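Local coordinates for protein hydrazine synthase subunit alpha (Candidatus Kuenenia stuttgartiensis, PDB 5C2V) that makes hydrazine within the hydrazine synthase complex, condensing ammonia with the hydroxylamine formed in the gamma subunit, and carries two c-type hemes, at residues 34-39 / 380-385; 646-651 / 774-779; 684-689 / 765-770. One frame throughout, in Å; residues are numbered along the deposited sequence.

Interaction 1. Residues 34-39 / 380-385. With CA (calcium ion), chain B.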
loop_
_atom_site.group_PDB
_atom_site.type_symbol
_atom_site.label_atom_id
_atom_site.label_comp_id
_atom_site.label_asym_id
_atom_site.label_seq_id
_atom_site.Cartn_x
_atom_site.Cartn_y
_atom_site.Cartn_z
ATOM N N PHE D 34 -36.665 6.292 -15.201
ATOM C CA PHE D 34 -35.267 5.905 -15.380
ATOM C C PHE D 34 -34.668 6.378 -16.701
ATOM O O PHE D 34 -35.383 6.743 -17.635
ATOM C CB PHE D 34 -35.103 4.384 -15.248
ATOM C CG PHE D 34 -35.859 3.589 -16.275
ATOM C CD1 PHE D 34 -35.254 3.212 -17.463
ATOM C CD2 PHE D 34 -37.166 3.195 -16.041
ATOM C CE1 PHE D 34 -35.943 2.471 -18.404
ATOM C CE2 PHE D 34 -37.861 2.456 -16.980
ATOM C CZ PHE D 34 -37.248 2.093 -18.163
ATOM N N THR D 35 -33.340 6.371 -16.755
ATOM C CA THR D 35 -32.594 6.839 -17.915
ATOM C C THR D 35 -32.193 5.689 -18.834
ATOM O O THR D 35 -31.692 4.656 -18.381
ATOM C CB THR D 35 -31.321 7.602 -17.490
ATOM O OG1 THR D 35 -31.670 8.657 -16.585
ATOM C CG2 THR D 35 -30.613 8.191 -18.702
ATOM N N GLN D 36 -32.422 5.883 -20.129
ATOM C CA GLN D 36 -31.967 4.952 -21.151
ATOM C C GLN D 36 -30.881 5.601 -21.999
ATOM O O GLN D 36 -31.086 6.676 -22.568
ATOM C CB GLN D 36 -33.128 4.502 -22.038
ATOM C CG GLN D 36 -34.149 3.628 -21.336
ATOM C CD GLN D 36 -35.253 3.169 -22.268
ATOM O OE1 GLN D 36 -35.605 3.865 -23.221
ATOM N NE2 GLN D 36 -35.802 1.990 -22.001
ATOM N N SER D 37 -29.728 4.944 -22.081
ATOM C CA SER D 37 -28.606 5.461 -22.854
ATOM C C SER D 37 -28.235 4.498 -23.975
ATOM O O SER D 37 -28.367 3.289 -23.818
ATOM C CB SER D 37 -27.398 5.705 -21.946
ATOM O OG SER D 37 -27.674 6.716 -20.992
ATOM N N PRO D 38 -27.780 5.029 -25.119
ATOM C CA PRO D 38 -27.324 4.146 -26.200
ATOM C C PRO D 38 -26.143 3.310 -25.726
ATOM O O PRO D 38 -25.374 3.805 -24.901
ATOM C CB PRO D 38 -26.901 5.123 -27.304
ATOM C CG PRO D 38 -27.576 6.417 -26.964
ATOM C CD PRO D 38 -27.650 6.452 -25.472
ATOM N N ARG D 39 -25.970 2.089 -26.224
ATOM C CA ARG D 39 -24.826 1.325 -25.756
ATOM C C ARG D 39 -23.677 1.644 -26.691
ATOM O O ARG D 39 -23.568 1.101 -27.790
ATOM C CB ARG D 39 -25.126 -0.175 -25.750
ATOM C CG ARG D 39 -26.490 -0.543 -25.188
ATOM C CD ARG D 39 -26.869 -1.972 -25.554
ATOM N NE ARG D 39 -25.809 -2.923 -25.230
ATOM C CZ ARG D 39 -25.874 -4.226 -25.478
ATOM N NH1 ARG D 39 -26.949 -4.741 -26.060
ATOM N NH2 ARG D 39 -24.862 -5.017 -25.147
ATOM N N TRP D 380 -30.944 -0.695 -25.131
ATOM C CA TRP D 380 -30.616 0.427 -24.257
ATOM C C TRP D 380 -29.919 0.008 -22.965
ATOM O O TRP D 380 -30.239 -1.019 -22.369
ATOM C CB TRP D 380 -31.881 1.215 -23.896
ATOM C CG TRP D 380 -32.588 1.843 -25.060
ATOM C CD1 TRP D 380 -33.581 1.286 -25.813
ATOM C CD2 TRP D 380 -32.374 3.158 -25.589
ATOM N NE1 TRP D 380 -33.991 2.168 -26.783
ATOM C CE2 TRP D 380 -33.265 3.325 -26.667
ATOM C CE3 TRP D 380 -31.511 4.208 -25.258
ATOM C CZ2 TRP D 380 -33.318 4.497 -27.417
ATOM C CZ3 TRP D 380 -31.565 5.372 -26.005
ATOM C CH2 TRP D 380 -32.464 5.507 -27.072
ATOM N N ASN D 381 -28.971 0.822 -22.522
ATOM C CA ASN D 381 -28.496 0.703 -21.158
ATOM C C ASN D 381 -29.531 1.365 -20.271
ATOM O O ASN D 381 -29.790 2.565 -20.385
ATOM C CB ASN D 381 -27.125 1.355 -20.977
ATOM C CG ASN D 381 -25.983 0.419 -21.315
ATOM O OD1 ASN D 381 -26.112 -0.801 -21.203
ATOM N ND2 ASN D 381 -24.854 0.985 -21.726
ATOM N N ASP D 382 -30.129 0.570 -19.393
ATOM C CA ASP D 382 -31.218 1.042 -18.559
ATOM C C ASP D 382 -30.699 1.250 -17.148
ATOM O O ASP D 382 -30.420 0.287 -16.433
ATOM C CB ASP D 382 -32.378 0.041 -18.583
ATOM C CG ASP D 382 -32.805 -0.319 -20.000
ATOM O OD1 ASP D 382 -33.107 0.607 -20.781
ATOM O OD2 ASP D 382 -32.825 -1.523 -20.342
ATOM N N HIS D 383 -30.566 2.511 -16.746
ATOM C CA HIS D 383 -29.963 2.815 -15.456
ATOM C C HIS D 383 -30.585 4.043 -14.805
ATOM O O HIS D 383 -31.511 4.643 -15.349
ATOM C CB HIS D 383 -28.450 3.005 -15.606
ATOM C CG HIS D 383 -28.060 4.261 -16.320
ATOM N ND1 HIS D 383 -28.404 4.514 -17.631
ATOM C CD2 HIS D 383 -27.339 5.332 -15.909
ATOM C CE1 HIS D 383 -27.920 5.689 -17.992
ATOM N NE2 HIS D 383 -27.270 6.205 -16.965
ATOM N N GLN D 384 -30.063 4.401 -13.636
ATOM C CA GLN D 384 -30.600 5.486 -12.815
ATOM C C GLN D 384 -32.097 5.348 -12.527
ATOM O O GLN D 384 -32.869 6.256 -12.835
ATOM C CB GLN D 384 -30.331 6.837 -13.484
ATOM C CG GLN D 384 -28.873 7.258 -13.478
ATOM C CD GLN D 384 -28.648 8.581 -14.183
ATOM O OE1 GLN D 384 -29.414 8.964 -15.068
ATOM N NE2 GLN D 384 -27.594 9.289 -13.793
ATOM N N PRO D 385 -32.517 4.213 -11.937
ATOM C CA PRO D 385 -33.942 4.089 -11.614
ATOM C C PRO D 385 -34.360 5.033 -10.489
ATOM O O PRO D 385 -33.692 5.099 -9.457
ATOM C CB PRO D 385 -34.077 2.626 -11.187
ATOM C CG PRO D 385 -32.744 2.282 -10.634
ATOM C CD PRO D 385 -31.741 3.060 -11.443
HETATM CA CA CA B . -30.987 -2.808 -21.308
#

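Interaction 2. Residues 646-651 / 774-779. With CA (calcium ion), chain Z.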
loop_
_atom_site.group_PDB
_atom_site.type_symbol
_atom_site.label_atom_id
_atom_site.label_comp_id
_atom_site.label_asym_id
_atom_site.label_seq_id
_atom_site.Cartn_x
_atom_site.Cartn_y
_atom_site.Cartn_z
ATOM N N PHE D 646 10.088 29.159 -9.798
ATOM C CA PHE D 646 11.465 28.696 -9.953
ATOM C C PHE D 646 12.275 29.558 -10.918
ATOM O O PHE D 646 13.460 29.804 -10.696
ATOM C CB PHE D 646 11.487 27.240 -10.423
ATOM C CG PHE D 646 12.867 26.651 -10.497
ATOM C CD1 PHE D 646 13.485 26.159 -9.361
ATOM C CD2 PHE D 646 13.547 26.589 -11.703
ATOM C CE1 PHE D 646 14.755 25.617 -9.423
ATOM C CE2 PHE D 646 14.817 26.049 -11.773
ATOM C CZ PHE D 646 15.422 25.562 -10.631
ATOM N N ARG D 647 11.634 30.012 -11.987
ATOM C CA ARG D 647 12.314 30.794 -13.012
ATOM C C ARG D 647 12.610 32.214 -12.539
ATOM O O ARG D 647 13.690 32.750 -12.786
ATOM C CB ARG D 647 11.473 30.834 -14.287
ATOM C CG ARG D 647 11.000 29.468 -14.745
ATOM C CD ARG D 647 9.740 29.579 -15.580
ATOM N NE ARG D 647 8.620 30.098 -14.804
ATOM C CZ ARG D 647 7.417 30.349 -15.306
ATOM N NH1 ARG D 647 7.173 30.130 -16.591
ATOM N NH2 ARG D 647 6.457 30.822 -14.522
ATOM N N ARG D 648 11.637 32.816 -11.865
ATOM C CA ARG D 648 11.751 34.196 -11.407
ATOM C C ARG D 648 12.563 34.334 -10.119
ATOM O O ARG D 648 13.294 35.308 -9.939
ATOM C CB ARG D 648 10.357 34.789 -11.199
ATOM C CG ARG D 648 10.346 36.277 -10.896
ATOM C CD ARG D 648 9.396 36.586 -9.753
ATOM N NE ARG D 648 8.060 36.047 -9.987
ATOM C CZ ARG D 648 7.149 35.876 -9.035
ATOM N NH1 ARG D 648 7.431 36.196 -7.780
ATOM N NH2 ARG D 648 5.957 35.380 -9.337
ATOM N N ASP D 649 12.435 33.356 -9.229
ATOM C CA ASP D 649 12.975 33.476 -7.878
ATOM C C ASP D 649 14.223 32.621 -7.634
ATOM O O ASP D 649 15.297 33.151 -7.352
ATOM C CB ASP D 649 11.894 33.120 -6.853
ATOM C CG ASP D 649 10.682 34.033 -6.943
ATOM O OD1 ASP D 649 10.867 35.243 -7.191
ATOM O OD2 ASP D 649 9.546 33.542 -6.773
ATOM N N ILE D 650 14.072 31.304 -7.732
ATOM C CA ILE D 650 15.136 30.365 -7.371
ATOM C C ILE D 650 16.315 30.339 -8.352
ATOM O O ILE D 650 17.481 30.411 -7.942
ATOM C CB ILE D 650 14.581 28.932 -7.249
ATOM C CG1 ILE D 650 13.396 28.898 -6.280
ATOM C CG2 ILE D 650 15.672 27.970 -6.804
ATOM C CD1 ILE D 650 13.711 29.450 -4.907
ATOM N N GLN D 651 16.006 30.223 -9.641
ATOM C CA GLN D 651 17.035 30.087 -10.673
ATOM C C GLN D 651 18.100 31.195 -10.663
ATOM O O GLN D 651 19.280 30.893 -10.813
ATOM C CB GLN D 651 16.390 30.013 -12.063
ATOM C CG GLN D 651 17.391 29.831 -13.198
ATOM C CD GLN D 651 17.935 28.417 -13.282
ATOM O OE1 GLN D 651 17.176 27.451 -13.372
ATOM N NE2 GLN D 651 19.257 28.288 -13.250
ATOM N N ASP D 774 2.813 32.804 -19.716
ATOM C CA ASP D 774 3.463 34.045 -19.309
ATOM C C ASP D 774 4.752 34.284 -20.091
ATOM O O ASP D 774 5.079 33.536 -21.014
ATOM C CB ASP D 774 3.755 34.036 -17.808
ATOM C CG ASP D 774 4.381 32.740 -17.342
ATOM O OD1 ASP D 774 5.596 32.548 -17.561
ATOM O OD2 ASP D 774 3.656 31.916 -16.746
ATOM N N PHE D 775 5.477 35.331 -19.716
ATOM C CA PHE D 775 6.675 35.743 -20.442
ATOM C C PHE D 775 7.923 34.973 -20.013
ATOM O O PHE D 775 8.965 35.061 -20.662
ATOM C CB PHE D 775 6.908 37.244 -20.260
ATOM C CG PHE D 775 5.857 38.103 -20.905
ATOM C CD1 PHE D 775 5.115 37.628 -21.975
ATOM C CD2 PHE D 775 5.611 39.386 -20.442
ATOM C CE1 PHE D 775 4.148 38.416 -22.571
ATOM C CE2 PHE D 775 4.646 40.178 -21.034
ATOM C CZ PHE D 775 3.913 39.693 -22.100
ATOM N N TYR D 776 7.817 34.224 -18.921
ATOM C CA TYR D 776 8.950 33.455 -18.416
ATOM C C TYR D 776 9.142 32.165 -19.217
ATOM O O TYR D 776 8.170 31.586 -19.702
ATOM C CB TYR D 776 8.759 33.146 -16.928
ATOM C CG TYR D 776 8.862 34.369 -16.044
ATOM C CD1 TYR D 776 10.101 34.881 -15.678
ATOM C CD2 TYR D 776 7.723 35.015 -15.581
ATOM C CE1 TYR D 776 10.202 36.000 -14.872
ATOM C CE2 TYR D 776 7.815 36.135 -14.774
ATOM C CZ TYR D 776 9.057 36.623 -14.424
ATOM O OH TYR D 776 9.154 37.736 -13.621
ATOM N N PRO D 777 10.405 31.722 -19.363
ATOM C CA PRO D 777 10.784 30.553 -20.172
ATOM C C PRO D 777 9.973 29.295 -19.867
ATOM O O PRO D 777 9.698 29.003 -18.705
ATOM C CB PRO D 777 12.253 30.342 -19.804
ATOM C CG PRO D 777 12.741 31.702 -19.468
ATOM C CD PRO D 777 11.589 32.391 -18.792
ATOM N N GLY D 778 9.599 28.562 -20.912
ATOM C CA GLY D 778 8.815 27.351 -20.753
ATOM C C GLY D 778 8.496 26.661 -22.067
ATOM O O GLY D 778 8.974 27.066 -23.127
ATOM N N TYR D 779 7.681 25.612 -21.985
ATOM C CA TYR D 779 7.305 24.799 -23.140
ATOM C C TYR D 779 6.650 25.615 -24.253
ATOM O O TYR D 779 5.695 26.352 -24.014
ATOM C CB TYR D 779 6.363 23.678 -22.693
ATOM C CG TYR D 779 5.796 22.837 -23.817
ATOM C CD1 TYR D 779 6.504 21.758 -24.329
ATOM C CD2 TYR D 779 4.542 23.110 -24.351
ATOM C CE1 TYR D 779 5.986 20.982 -25.350
ATOM C CE2 TYR D 779 4.017 22.341 -25.373
ATOM C CZ TYR D 779 4.742 21.278 -25.867
ATOM O OH TYR D 779 4.221 20.510 -26.883
HETATM CA CA CA Z . 2.421 30.000 -16.415
HETATM O O HOH W 1 3.587 29.257 -18.384
HETATM O O HOH W 2 1.262 27.921 -16.236
#

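Interaction 3. Residues 684-689 / 765-770. With CA (calcium ion), chain Z.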
loop_
_atom_site.group_PDB
_atom_site.type_symbol
_atom_site.label_atom_id
_atom_site.label_comp_id
_atom_site.label_asym_id
_atom_site.label_seq_id
_atom_site.Cartn_x
_atom_site.Cartn_y
_atom_site.Cartn_z
ATOM N N ALA D 684 10.970 21.350 -21.359
ATOM C CA ALA D 684 10.092 22.044 -20.424
ATOM C C ALA D 684 10.888 22.954 -19.503
ATOM O O ALA D 684 10.707 24.172 -19.506
ATOM C CB ALA D 684 9.286 21.044 -19.609
ATOM N N TYR D 685 11.778 22.342 -18.726
ATOM C CA TYR D 685 12.511 23.028 -17.672
ATOM C C TYR D 685 13.995 23.164 -17.985
ATOM O O TYR D 685 14.475 22.655 -18.996
ATOM C CB TYR D 685 12.341 22.276 -16.351
ATOM C CG TYR D 685 10.978 21.658 -16.201
ATOM C CD1 TYR D 685 9.888 22.446 -15.880
ATOM C CD2 TYR D 685 10.782 20.285 -16.341
ATOM C CE1 TYR D 685 8.638 21.905 -15.735
ATOM C CE2 TYR D 685 9.527 19.733 -16.189
ATOM C CZ TYR D 685 8.462 20.549 -15.886
ATOM O OH TYR D 685 7.210 20.008 -15.732
ATOM N N SER D 686 14.720 23.831 -17.094
ATOM C CA SER D 686 16.147 24.054 -17.280
ATOM C C SER D 686 16.969 22.898 -16.720
ATOM O O SER D 686 16.422 21.889 -16.270
ATOM C CB SER D 686 16.575 25.369 -16.624
ATOM O OG SER D 686 16.319 25.356 -15.231
ATOM N N ARG D 687 18.288 23.055 -16.752
ATOM C CA ARG D 687 19.200 22.026 -16.265
ATOM C C ARG D 687 19.119 21.870 -14.749
ATOM O O ARG D 687 19.088 20.752 -14.231
ATOM C CB ARG D 687 20.637 22.350 -16.684
ATOM C CG ARG D 687 21.681 21.409 -16.105
ATOM C CD ARG D 687 21.406 19.971 -16.506
ATOM N NE ARG D 687 21.496 19.780 -17.950
ATOM C CZ ARG D 687 21.089 18.684 -18.583
ATOM N NH1 ARG D 687 20.557 17.681 -17.898
ATOM N NH2 ARG D 687 21.211 18.593 -19.900
ATOM N N ALA D 688 19.087 22.998 -14.044
ATOM C CA ALA D 688 19.058 22.991 -12.585
ATOM C C ALA D 688 17.794 22.328 -12.048
ATOM O O ALA D 688 17.847 21.558 -11.087
ATOM C CB ALA D 688 19.180 24.410 -12.051
ATOM N N TYR D 689 16.658 22.624 -12.674
ATOM C CA TYR D 689 15.387 22.049 -12.251
ATOM C C TYR D 689 15.366 20.544 -12.488
ATOM O O TYR D 689 14.933 19.778 -11.627
ATOM C CB TYR D 689 14.217 22.712 -12.983
ATOM C CG TYR D 689 12.861 22.299 -12.454
ATOM C CD1 TYR D 689 12.168 21.231 -13.011
ATOM C CD2 TYR D 689 12.275 22.976 -11.392
ATOM C CE1 TYR D 689 10.930 20.850 -12.528
ATOM C CE2 TYR D 689 11.037 22.603 -10.903
ATOM C CZ TYR D 689 10.370 21.541 -11.473
ATOM O OH TYR D 689 9.137 21.168 -10.987
ATOM N N ALA D 765 7.541 22.394 -4.933
ATOM C CA ALA D 765 8.690 22.492 -5.833
ATOM C C ALA D 765 8.287 22.573 -7.301
ATOM O O ALA D 765 8.803 21.831 -8.136
ATOM C CB ALA D 765 9.632 21.311 -5.612
ATOM N N GLN D 766 7.367 23.481 -7.613
ATOM C CA GLN D 766 6.923 23.664 -8.987
ATOM C C GLN D 766 7.971 24.397 -9.818
ATOM O O GLN D 766 9.039 24.758 -9.324
ATOM C CB GLN D 766 5.597 24.431 -9.034
ATOM C CG GLN D 766 4.416 23.707 -8.406
ATOM C CD GLN D 766 4.374 23.861 -6.900
ATOM O OE1 GLN D 766 5.197 24.562 -6.313
ATOM N NE2 GLN D 766 3.406 23.209 -6.265
ATOM N N TRP D 767 7.641 24.606 -11.087
ATOM C CA TRP D 767 8.482 25.329 -12.032
ATOM C C TRP D 767 7.741 26.581 -12.465
ATOM O O TRP D 767 8.187 27.706 -12.236
ATOM C CB TRP D 767 8.823 24.446 -13.236
ATOM C CG TRP D 767 9.155 25.190 -14.505
ATOM C CD1 TRP D 767 8.282 25.554 -15.492
ATOM C CD2 TRP D 767 10.455 25.602 -14.950
ATOM N NE1 TRP D 767 8.952 26.197 -16.505
ATOM C CE2 TRP D 767 10.286 26.237 -16.200
ATOM C CE3 TRP D 767 11.740 25.510 -14.408
ATOM C CZ2 TRP D 767 11.357 26.772 -16.914
ATOM C CZ3 TRP D 767 12.800 26.045 -15.120
ATOM C CH2 TRP D 767 12.602 26.668 -16.358
ATOM N N ASP D 768 6.588 26.367 -13.089
ATOM C CA ASP D 768 5.738 27.462 -13.501
ATOM C C ASP D 768 4.615 27.583 -12.481
ATOM O O ASP D 768 3.684 26.781 -12.472
ATOM C CB ASP D 768 5.192 27.191 -14.905
ATOM C CG ASP D 768 4.734 28.441 -15.610
ATOM O OD1 ASP D 768 4.102 29.291 -14.957
ATOM O OD2 ASP D 768 5.011 28.573 -16.820
ATOM N N ASN D 769 4.717 28.586 -11.616
ATOM C CA ASN D 769 3.711 28.817 -10.588
ATOM C C ASN D 769 2.744 29.934 -10.957
ATOM O O ASN D 769 1.857 30.278 -10.179
ATOM C CB ASN D 769 4.374 29.111 -9.242
ATOM C CG ASN D 769 4.216 27.967 -8.256
ATOM O OD1 ASN D 769 3.299 27.152 -8.376
ATOM N ND2 ASN D 769 5.106 27.903 -7.272
ATOM N N ILE D 770 2.933 30.509 -12.139
ATOM C CA ILE D 770 2.042 31.551 -12.632
ATOM C C ILE D 770 1.049 30.959 -13.628
ATOM O O ILE D 770 1.424 30.619 -14.748
ATOM C CB ILE D 770 2.826 32.695 -13.304
ATOM C CG1 ILE D 770 3.873 33.260 -12.342
ATOM C CG2 ILE D 770 1.878 33.788 -13.775
ATOM C CD1 ILE D 770 4.755 34.326 -12.955
HETATM CA CA CA Z . 2.421 30.000 -16.415
HETATM O O HOH W 1 3.587 29.257 -18.384
HETATM O O HOH W 2 1.262 27.921 -16.236
#

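Interaction 1. Residues 34-39 / 380-385
The six-bladed beta-propeller of the N-terminal domain closes its ring here, where T35 and H383 pair antiparallel in a blade built from both ends of the domain. Strand 381-387, which follows the last complete blade, adds to strand 31-37, and strands 58-63 and 69-71 carry the same sheet onward. T35 N donates to H383 O (2.9 Å) and H383 N returns a bond to T35 O; S37 and N381 form the next hydrogen-bonded pair, with Q36 and D382 the non-hydrogen-bonded pair between them. On the face of T35 and H383, the threonine CB sits over the imidazole, 4.3 Å from its centroid. On the face of Q36 and D382, the glutamine chain runs beside the aspartate, and Q36 NE2 makes a weak bond to D382 OD1 (3.3 Å). The Q36 amide lies nearly parallel to the indole of W380, 5° between planes, with OE1 4.0 Å above one face toward the rim; R58, a residue of the trimethyl glycine pocket, donates to that OE1. Segment 380-385 also carries part of a calcium site: W380 O (2.2 Å) and D382 OD2 (2.4 Å) bind the ion, and F358, D376 and D377 complete it. The D382 carboxylate thus divides its oxygens, OD2 to the metal and OD1 to the glutamine. Farther along, T35 OG1 donates in the carbonyl plane to Q384 OE1 at 2.7 Å, an oxygen that also accepts from D81 N.

Interaction 2. Residues 646-651 / 774-779
R647 reaches tip to tip toward D774, its NH1 lying 3.0 Å from D774 OD1 in a salt bridge whose hydrogen bond is weak, bent to 121° at the hydrogen. The guanidinium and carboxylate planes are 74° apart. The same NH1 makes a long, weak but straight bond to P777 O (3.5 Å), which lies at the edge of the guanidinium, near its plane. Over one guanidinium face, offset toward the rim, sits Y776 CB, 3.4 Å from R647 NH1. The phenol of Y776 extends on to R648, where its OH and CZ meet the aliphatic CB and CG rather than the charged end. D774 OD1 also accepts from Y776 N (3.1 Å) through its anti lone pair, an Asx turn that fixes the backbone just ahead of P777. The other carboxylate oxygen, D774 OD2, binds calcium at 2.3 Å; two waters and D768, I770 and G772 complete the shell. One carboxylate thus links the metal to the arginine, whose charge is shared further with D645 and D768, and W767 makes a cation-pi contact with it. R647 stands near the start of helix 646-657, in the cytochrome c-like C-terminal domain; the helix leads directly to C658, a covalent attachment point of the second heme. A wider, pi-type turn marks this first stretch of the helix, closed by Q651 N donating to F646 O (2.8 Å).

Interaction 3. Residues 684-689 / 765-770
Y685 and W767 are the nearest pair in the backbone register, CA atoms 7.3 Å apart, where the turn before helix 687-692 passes the loop after helix 751-762. With Y689 they form an aromatic cluster in the C-terminal, bis-histidine heme domain. W767 packs against both tyrosines, which also touch each other: Y689 CE1 lies over the centre of the Y685 ring. Y685 presents its ring edge to the face of the five-membered ring, planes at 72°, and its CA sits over the six-membered ring, 3.8 Å from the centroid. The indole in turn points an edge at the face of Y689, 5.6 Å between centroids, while W767 CB packs over that same phenol ring. Y689 OH donates to A765 O at 2.9 Å, in the carbonyl plane, and is also bonded to G497 N. Beyond the indole the loop turns to calcium: D768 OD1 (2.3 Å) and I770 O bind it, while I770 N donates to the same OD1 in an Asx turn. S686, the N-cap residue, sets its OG near W767 CZ3 and shares a hydrogen bond with Q651 of helix 646-657. That helix also packs F646 on S686 and L654 on A688, while W760 of helix 751-762 lies against Y689 and A765.

In the fold
Interaction 1 stands apart, about 34 Å or more between nearest atoms from the others: a buried strand pairing that closes the propeller through regular backbone bonds. Interactions 2 and 3 adjoin in the C-terminal heme domain, centres 7 Å apart, with 684-689 / 765-770 nested inside the chain loop closed by 646-651 / 774-779. Interaction 2 is the surface contact, dominated by charge; interaction 3 is buried and mainly aromatic. They share one calcium ion and its two waters, and R647 NH1 meets D768 OD2 at 2.7 Å in a salt bridge between them. Calcium also serves interaction 1, but there it is a separate ion.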